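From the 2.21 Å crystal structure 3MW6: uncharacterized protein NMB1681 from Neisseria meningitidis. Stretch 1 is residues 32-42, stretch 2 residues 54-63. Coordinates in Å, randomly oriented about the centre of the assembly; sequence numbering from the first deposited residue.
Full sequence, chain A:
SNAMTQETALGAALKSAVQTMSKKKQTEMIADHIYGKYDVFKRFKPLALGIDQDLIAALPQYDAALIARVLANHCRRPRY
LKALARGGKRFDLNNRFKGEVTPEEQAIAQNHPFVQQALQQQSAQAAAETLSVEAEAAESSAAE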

ATOM      1  N   ASP A  32       3.712  12.751 -17.115  1.00 44.08           N
ATOM      2  CA  ASP A  32       4.831  12.653 -18.067  1.00 45.61           C
ATOM      3  C   ASP A  32       6.147  13.045 -17.400  1.00 44.23           C
ATOM      4  O   ASP A  32       7.159  12.365 -17.551  1.00 44.22           O
ATOM      5  CB  ASP A  32       4.593  13.518 -19.310  1.00 48.94           C
ATOM      6  CG  ASP A  32       3.434  13.021 -20.163  1.00 66.92           C
ATOM      7  OD1 ASP A  32       2.918  11.899 -19.921  1.00 72.81           O
ATOM      8  OD2 ASP A  32       3.037  13.767 -21.084  1.00 68.91           O
ATOM      9  N   HIS A  33       6.139  14.131 -16.641  1.00 45.04           N
ATOM     10  CA  HIS A  33       7.345  14.489 -15.909  1.00 40.33           C
ATOM     11  C   HIS A  33       7.812  13.322 -15.036  1.00 43.69           C
ATOM     12  O   HIS A  33       8.947  12.878 -15.128  1.00 41.97           O
ATOM     13  CB  HIS A  33       7.150  15.750 -15.054  1.00 45.25           C
ATOM     14  CG  HIS A  33       8.380  16.140 -14.293  1.00 55.61           C
ATOM     15  ND1 HIS A  33       9.341  16.975 -14.814  1.00 54.48           N
ATOM     16  CD2 HIS A  33       8.834  15.760 -13.075  1.00 59.60           C
ATOM     17  CE1 HIS A  33      10.324  17.113 -13.942  1.00 58.40           C
ATOM     18  NE2 HIS A  33      10.040  16.388 -12.876  1.00 62.60           N
ATOM     19  N   ILE A  34       6.915  12.812 -14.203  1.00 43.13           N
ATOM     20  CA  ILE A  34       7.265  11.801 -13.211  1.00 42.15           C
ATOM     21  C   ILE A  34       7.707  10.467 -13.815  1.00 47.08           C
ATOM     22  O   ILE A  34       8.700   9.881 -13.377  1.00 46.98           O
ATOM     23  CB  ILE A  34       6.095  11.578 -12.217  1.00 42.38           C
ATOM     24  CG1 ILE A  34       6.158  12.615 -11.089  1.00 44.16           C
ATOM     25  CG2 ILE A  34       6.114  10.182 -11.671  1.00 42.61           C
ATOM     26  CD1 ILE A  34       4.855  12.758 -10.340  1.00 50.24           C
ATOM     27  N   TYR A  35       6.965   9.966 -14.797  1.00 39.94           N
ATOM     28  CA  TYR A  35       7.336   8.697 -15.418  1.00 44.99           C
ATOM     29  C   TYR A  35       8.579   8.846 -16.285  1.00 47.17           C
ATOM     30  O   TYR A  35       9.268   7.867 -16.548  1.00 48.09           O
ATOM     31  CB  TYR A  35       6.194   8.132 -16.270  1.00 44.32           C
ATOM     32  CG  TYR A  35       5.084   7.511 -15.466  1.00 45.06           C
ATOM     33  CD1 TYR A  35       3.835   8.112 -15.399  1.00 43.92           C
ATOM     34  CD2 TYR A  35       5.284   6.329 -14.767  1.00 46.50           C
ATOM     35  CE1 TYR A  35       2.807   7.555 -14.670  1.00 40.12           C
ATOM     36  CE2 TYR A  35       4.259   5.764 -14.034  1.00 51.09           C
ATOM     37  CZ  TYR A  35       3.022   6.389 -13.990  1.00 45.57           C
ATOM     38  OH  TYR A  35       1.994   5.846 -13.263  1.00 46.93           O
ATOM     39  N   GLY A  36       8.847  10.071 -16.732  1.00 48.09           N
ATOM     40  CA  GLY A  36       9.993  10.353 -17.580  1.00 45.75           C
ATOM     41  C   GLY A  36      11.259  10.504 -16.760  1.00 54.14           C
ATOM     42  O   GLY A  36      12.306   9.990 -17.131  1.00 62.27           O
ATOM     43  N   LYS A  37      11.153  11.177 -15.620  1.00 47.96           N
ATOM     44  CA  LYS A  37      12.322  11.472 -14.803  1.00 47.12           C
ATOM     45  C   LYS A  37      12.684  10.407 -13.762  1.00 51.58           C
ATOM     46  O   LYS A  37      13.861  10.181 -13.489  1.00 54.36           O
ATOM     47  CB  LYS A  37      12.155  12.822 -14.106  1.00 48.20           C
ATOM     48  CG  LYS A  37      13.241  13.084 -13.081  1.00 61.65           C
ATOM     49  CD  LYS A  37      13.189  14.502 -12.562  1.00 74.44           C
ATOM     50  CE  LYS A  37      14.345  14.770 -11.619  1.00 80.50           C
ATOM     51  NZ  LYS A  37      14.487  16.224 -11.347  1.00 82.19           N
ATOM     52  N   TYR A  38      11.685   9.757 -13.173  1.00 51.17           N
ATOM     53  CA  TYR A  38      11.936   8.896 -12.017  1.00 42.67           C
ATOM     54  C   TYR A  38      11.796   7.431 -12.349  1.00 43.23           C
ATOM     55  O   TYR A  38      10.704   6.968 -12.651  1.00 43.22           O
ATOM     56  CB  TYR A  38      10.989   9.247 -10.856  1.00 37.63           C
ATOM     57  CG  TYR A  38      11.207  10.631 -10.326  1.00 44.28           C
ATOM     58  CD1 TYR A  38      10.248  11.614 -10.501  1.00 40.75           C
ATOM     59  CD2 TYR A  38      12.395  10.974  -9.683  1.00 51.39           C
ATOM     60  CE1 TYR A  38      10.451  12.900 -10.027  1.00 44.82           C
ATOM     61  CE2 TYR A  38      12.606  12.258  -9.208  1.00 45.90           C
ATOM     62  CZ  TYR A  38      11.623  13.212  -9.383  1.00 44.57           C
ATOM     63  OH  TYR A  38      11.805  14.488  -8.925  1.00 52.63           O
ATOM     64  N   ASP A  39      12.897   6.694 -12.256  1.00 46.34           N
ATOM     65  CA  ASP A  39      12.868   5.261 -12.502  1.00 47.66           C
ATOM     66  C   ASP A  39      11.949   4.472 -11.549  1.00 45.89           C
ATOM     67  O   ASP A  39      11.346   3.485 -11.962  1.00 49.14           O
ATOM     68  CB  ASP A  39      14.284   4.679 -12.510  1.00 59.20           C
ATOM     69  CG  ASP A  39      14.919   4.724 -13.891  1.00 78.70           C
ATOM     70  OD1 ASP A  39      15.047   3.647 -14.520  1.00 85.62           O
ATOM     71  OD2 ASP A  39      15.270   5.835 -14.358  1.00 81.74           O
ATOM     72  N   VAL A  40      11.835   4.876 -10.285  1.00 38.87           N
ATOM     73  CA  VAL A  40      10.941   4.134  -9.388  1.00 42.51           C
ATOM     74  C   VAL A  40       9.504   4.163  -9.907  1.00 44.38           C
ATOM     75  O   VAL A  40       8.762   3.207  -9.738  1.00 45.11           O
ATOM     76  CB  VAL A  40      10.984   4.623  -7.929  1.00 41.03           C
ATOM     77  CG1 VAL A  40      12.364   4.387  -7.338  1.00 47.03           C
ATOM     78  CG2 VAL A  40      10.572   6.091  -7.834  1.00 35.07           C
ATOM     79  N   PHE A  41       9.114   5.251 -10.557  1.00 45.39           N
ATOM     80  CA  PHE A  41       7.798   5.299 -11.183  1.00 39.46           C
ATOM     81  C   PHE A  41       7.748   4.553 -12.507  1.00 45.91           C
ATOM     82  O   PHE A  41       6.835   3.783 -12.748  1.00 43.22           O
ATOM     83  CB  PHE A  41       7.327   6.738 -11.337  1.00 36.66           C
ATOM     84  CG  PHE A  41       6.864   7.339 -10.042  1.00 40.72           C
ATOM     85  CD1 PHE A  41       7.749   8.016  -9.215  1.00 35.49           C
ATOM     86  CD2 PHE A  41       5.557   7.168  -9.618  1.00 40.55           C
ATOM     87  CE1 PHE A  41       7.323   8.551  -8.004  1.00 36.50           C
ATOM     88  CE2 PHE A  41       5.124   7.702  -8.400  1.00 38.76           C
ATOM     89  CZ  PHE A  41       6.014   8.394  -7.601  1.00 38.21           C
ATOM     90  N   LYS A  42       8.742   4.760 -13.358  1.00 40.74           N
ATOM     91  CA  LYS A  42       8.733   4.147 -14.680  1.00 42.82           C
ATOM     92  C   LYS A  42       8.733   2.624 -14.570  1.00 38.07           C
ATOM     93  O   LYS A  42       8.127   1.924 -15.385  1.00 36.60           O
ATOM     94  CB  LYS A  42       9.943   4.649 -15.495  1.00 51.12           C
ATOM     95  CG  LYS A  42      10.144   3.973 -16.844  1.00 51.91           C
ATOM     96  CD  LYS A  42      11.516   4.340 -17.472  1.00 74.31           C
ATOM     97  CE  LYS A  42      11.560   5.764 -18.047  1.00 75.51           C
ATOM     98  NZ  LYS A  42      12.198   6.766 -17.134  1.00 77.90           N
ATOM     99  N   ASP A  54       7.819  14.022  -0.900  1.00 50.67           N
ATOM    100  CA  ASP A  54       9.048  14.185  -1.680  1.00 46.23           C
ATOM    101  C   ASP A  54       8.770  14.736  -3.076  1.00 45.01           C
ATOM    102  O   ASP A  54       9.510  15.580  -3.580  1.00 50.43           O
ATOM    103  CB  ASP A  54       9.789  12.861  -1.795  1.00 47.21           C
ATOM    104  CG  ASP A  54      10.224  12.332  -0.460  1.00 55.90           C
ATOM    105  OD1 ASP A  54      10.458  13.150   0.457  1.00 69.75           O
ATOM    106  OD2 ASP A  54      10.324  11.102  -0.326  1.00 53.93           O
ATOM    107  N   LEU A  55       7.708  14.242  -3.703  1.00 45.30           N
ATOM    108  CA  LEU A  55       7.306  14.720  -5.024  1.00 45.46           C
ATOM    109  C   LEU A  55       6.905  16.192  -4.950  1.00 50.69           C
ATOM    110  O   LEU A  55       7.298  16.998  -5.793  1.00 53.10           O
ATOM    111  CB  LEU A  55       6.134  13.885  -5.567  1.00 49.17           C
ATOM    112  CG  LEU A  55       6.400  12.500  -6.159  1.00 44.74           C
ATOM    113  CD1 LEU A  55       5.068  11.811  -6.504  1.00 37.55           C
ATOM    114  CD2 LEU A  55       7.266  12.657  -7.392  1.00 36.12           C
ATOM    115  N   ILE A  56       6.129  16.538  -3.928  1.00 49.60           N
ATOM    116  CA  ILE A  56       5.646  17.906  -3.764  1.00 45.72           C
ATOM    117  C   ILE A  56       6.801  18.866  -3.613  1.00 50.10           C
ATOM    118  O   ILE A  56       6.852  19.902  -4.278  1.00 53.50           O
ATOM    119  CB  ILE A  56       4.704  18.030  -2.556  1.00 48.01           C
ATOM    120  CG1 ILE A  56       3.326  17.475  -2.928  1.00 47.00           C
ATOM    121  CG2 ILE A  56       4.624  19.490  -2.094  1.00 47.73           C
ATOM    122  CD1 ILE A  56       2.392  17.226  -1.732  1.00 55.54           C
ATOM    123  N   ALA A  57       7.742  18.500  -2.749  1.00 49.91           N
ATOM    124  CA  ALA A  57       8.939  19.289  -2.536  1.00 51.83           C
ATOM    125  C   ALA A  57       9.789  19.397  -3.812  1.00 53.89           C
ATOM    126  O   ALA A  57      10.326  20.461  -4.109  1.00 57.19           O
ATOM    127  CB  ALA A  57       9.744  18.703  -1.389  1.00 53.71           C
ATOM    128  N   ALA A  58       9.891  18.315  -4.580  1.00 48.44           N
ATOM    129  CA  ALA A  58      10.737  18.316  -5.781  1.00 47.57           C
ATOM    130  C   ALA A  58      10.085  18.991  -6.995  1.00 54.02           C
ATOM    131  O   ALA A  58      10.765  19.353  -7.959  1.00 57.33           O
ATOM    132  CB  ALA A  58      11.158  16.875  -6.144  1.00 44.95           C
ATOM    133  N   LEU A  59       8.764  19.137  -6.958  1.00 55.90           N
ATOM    134  CA  LEU A  59       8.026  19.712  -8.083  1.00 50.22           C
ATOM    135  C   LEU A  59       7.234  20.952  -7.671  1.00 51.15           C
ATOM    136  O   LEU A  59       6.006  20.911  -7.617  1.00 48.62           O
ATOM    137  CB  LEU A  59       7.064  18.682  -8.682  1.00 46.16           C
ATOM    138  CG  LEU A  59       7.602  17.300  -9.048  1.00 47.83           C
ATOM    139  CD1 LEU A  59       6.487  16.441  -9.629  1.00 53.50           C
ATOM    140  CD2 LEU A  59       8.722  17.433 -10.026  1.00 42.30           C
ATOM    141  N   PRO A  60       7.929  22.062  -7.381  1.00 52.74           N
ATOM    142  CA  PRO A  60       7.176  23.247  -6.955  1.00 52.15           C
ATOM    143  C   PRO A  60       6.427  23.904  -8.119  1.00 51.12           C
ATOM    144  O   PRO A  60       5.521  24.703  -7.889  1.00 56.55           O
ATOM    145  CB  PRO A  60       8.259  24.173  -6.387  1.00 46.58           C
ATOM    146  CG  PRO A  60       9.532  23.707  -7.018  1.00 48.78           C
ATOM    147  CD  PRO A  60       9.381  22.227  -7.210  1.00 49.45           C
ATOM    148  N   GLN A  61       6.784  23.547  -9.346  1.00 46.80           N
ATOM    149  CA  GLN A  61       6.131  24.123 -10.527  1.00 50.41           C
ATOM    150  C   GLN A  61       4.730  23.559 -10.789  1.00 49.10           C
ATOM    151  O   GLN A  61       4.106  23.885 -11.799  1.00 52.36           O
ATOM    152  CB  GLN A  61       7.007  23.960 -11.782  1.00 44.36           C
ATOM    153  CG  GLN A  61       7.153  22.535 -12.300  1.00 45.33           C
ATOM    154  CD  GLN A  61       8.221  21.739 -11.564  1.00 48.45           C
ATOM    155  OE1 GLN A  61       8.326  21.786 -10.337  1.00 47.79           O
ATOM    156  NE2 GLN A  61       9.022  21.007 -12.317  1.00 47.45           N
ATOM    157  N   TYR A  62       4.251  22.713  -9.877  1.00 43.07           N
ATOM    158  CA  TYR A  62       2.995  22.000 -10.041  1.00 46.54           C
ATOM    159  C   TYR A  62       2.205  22.015  -8.736  1.00 46.99           C
ATOM    160  O   TYR A  62       2.792  22.048  -7.651  1.00 48.67           O
ATOM    161  CB  TYR A  62       3.247  20.541 -10.458  1.00 46.93           C
ATOM    162  CG  TYR A  62       3.838  20.351 -11.837  1.00 46.67           C
ATOM    163  CD1 TYR A  62       3.254  20.933 -12.960  1.00 46.72           C
ATOM    164  CD2 TYR A  62       4.970  19.558 -12.020  1.00 51.29           C
ATOM    165  CE1 TYR A  62       3.803  20.740 -14.236  1.00 49.88           C
ATOM    166  CE2 TYR A  62       5.515  19.349 -13.275  1.00 49.92           C
ATOM    167  CZ  TYR A  62       4.932  19.941 -14.379  1.00 53.53           C
ATOM    168  OH  TYR A  62       5.490  19.724 -15.620  1.00 51.36           O
ATOM    169  N   ASP A  63       0.879  21.975  -8.849  1.00 42.43           N
ATOM    170  CA  ASP A  63      -0.009  22.023  -7.686  1.00 47.16           C
ATOM    171  C   ASP A  63       0.052  20.736  -6.888  1.00 47.47           C
ATOM    172  O   ASP A  63      -0.128  19.652  -7.450  1.00 49.37           O
ATOM    173  CB  ASP A  63      -1.456  22.279  -8.128  1.00 48.92           C
ATOM    174  CG  ASP A  63      -1.625  23.641  -8.776  1.00 62.67           C
ATOM    175  OD1 ASP A  63      -1.101  24.626  -8.220  1.00 60.99           O
ATOM    176  OD2 ASP A  63      -2.275  23.732  -9.840  1.00 72.66           O
TER

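The two stretches meet through side chains alone. No hydrogen bond crosses between them, and the contact buries 335 Å² in total. Van der Waals packing accounts for what is seen.

Stretch 2 enters as the end of a helix. Asp54 makes no contact with stretch 1, but its O accepts the backbone hydrogen bond from Ala58 N at 2.9 Å, a backbone bond of the last helical turn. Leu55 is the main residue of this turn and has the largest area covered by the other stretch, 73 Å². Its CA-to-CB bond points sideways, yet the end of the side chain comes nearer. The chi angles are m and t. At closest approach, Leu55 CD2 lies 3.8 Å from Ile34 CD1 and 4.1 Å from Tyr38 CE1, and Leu55 CD1 lies 3.7 Å from Phe41 CZ. Both methyls lie near Ile34 and Phe41. One leucine therefore touches Ile34 in the first helix, Phe41 in the second, and Tyr38 between them. Tyr38 sits at the junction: it is the first residue to leave helical phi/psi after the first helix, and it occupies the N-cap position of the second.

Ile56 and Ala57 are out of reach of stretch 1. Ala58 points toward it, and its CB packs 3.7 Å from Tyr38 OH. This is a contact of a methyl with a hydroxyl oxygen. Ala58 is itself exposed.

Leu59 is the first residue after the helix to leave helical phi/psi. It is buried, with chi angles m and t. Leu59 CD1 meets Ile34 CD1 at 4.1 Å, so the Ile34 methyl touches both leucines. Leu59 CD2 approaches His33 NE2 to 3.3 Å, the closest approach across the stretches. The methyl offers this nitrogen no hydrogen bond. His33 NE2 is buried by the contact and has no polar partner anywhere in the model.

A type I beta turn runs from Leu59 to Tyr62. Its backbone hydrogen bond, from Tyr62 N to Leu59 O at 3.4 Å, is weak. Pro60 lies within the turn and is out of reach of stretch 1. Gln61 points toward stretch 1 but touches it only loosely, with NE2 at 4.4 Å from His33 CE1. The turn then brings Tyr62 to His33: Tyr62 CE2 lies 4.3 Å from His33 CB. His33 thus contacts Leu59, Gln61 and Tyr62, three of the four turn residues. Asp63 is out of reach. It stands at the N-cap position before the next helix, but its side chain makes no capping bond.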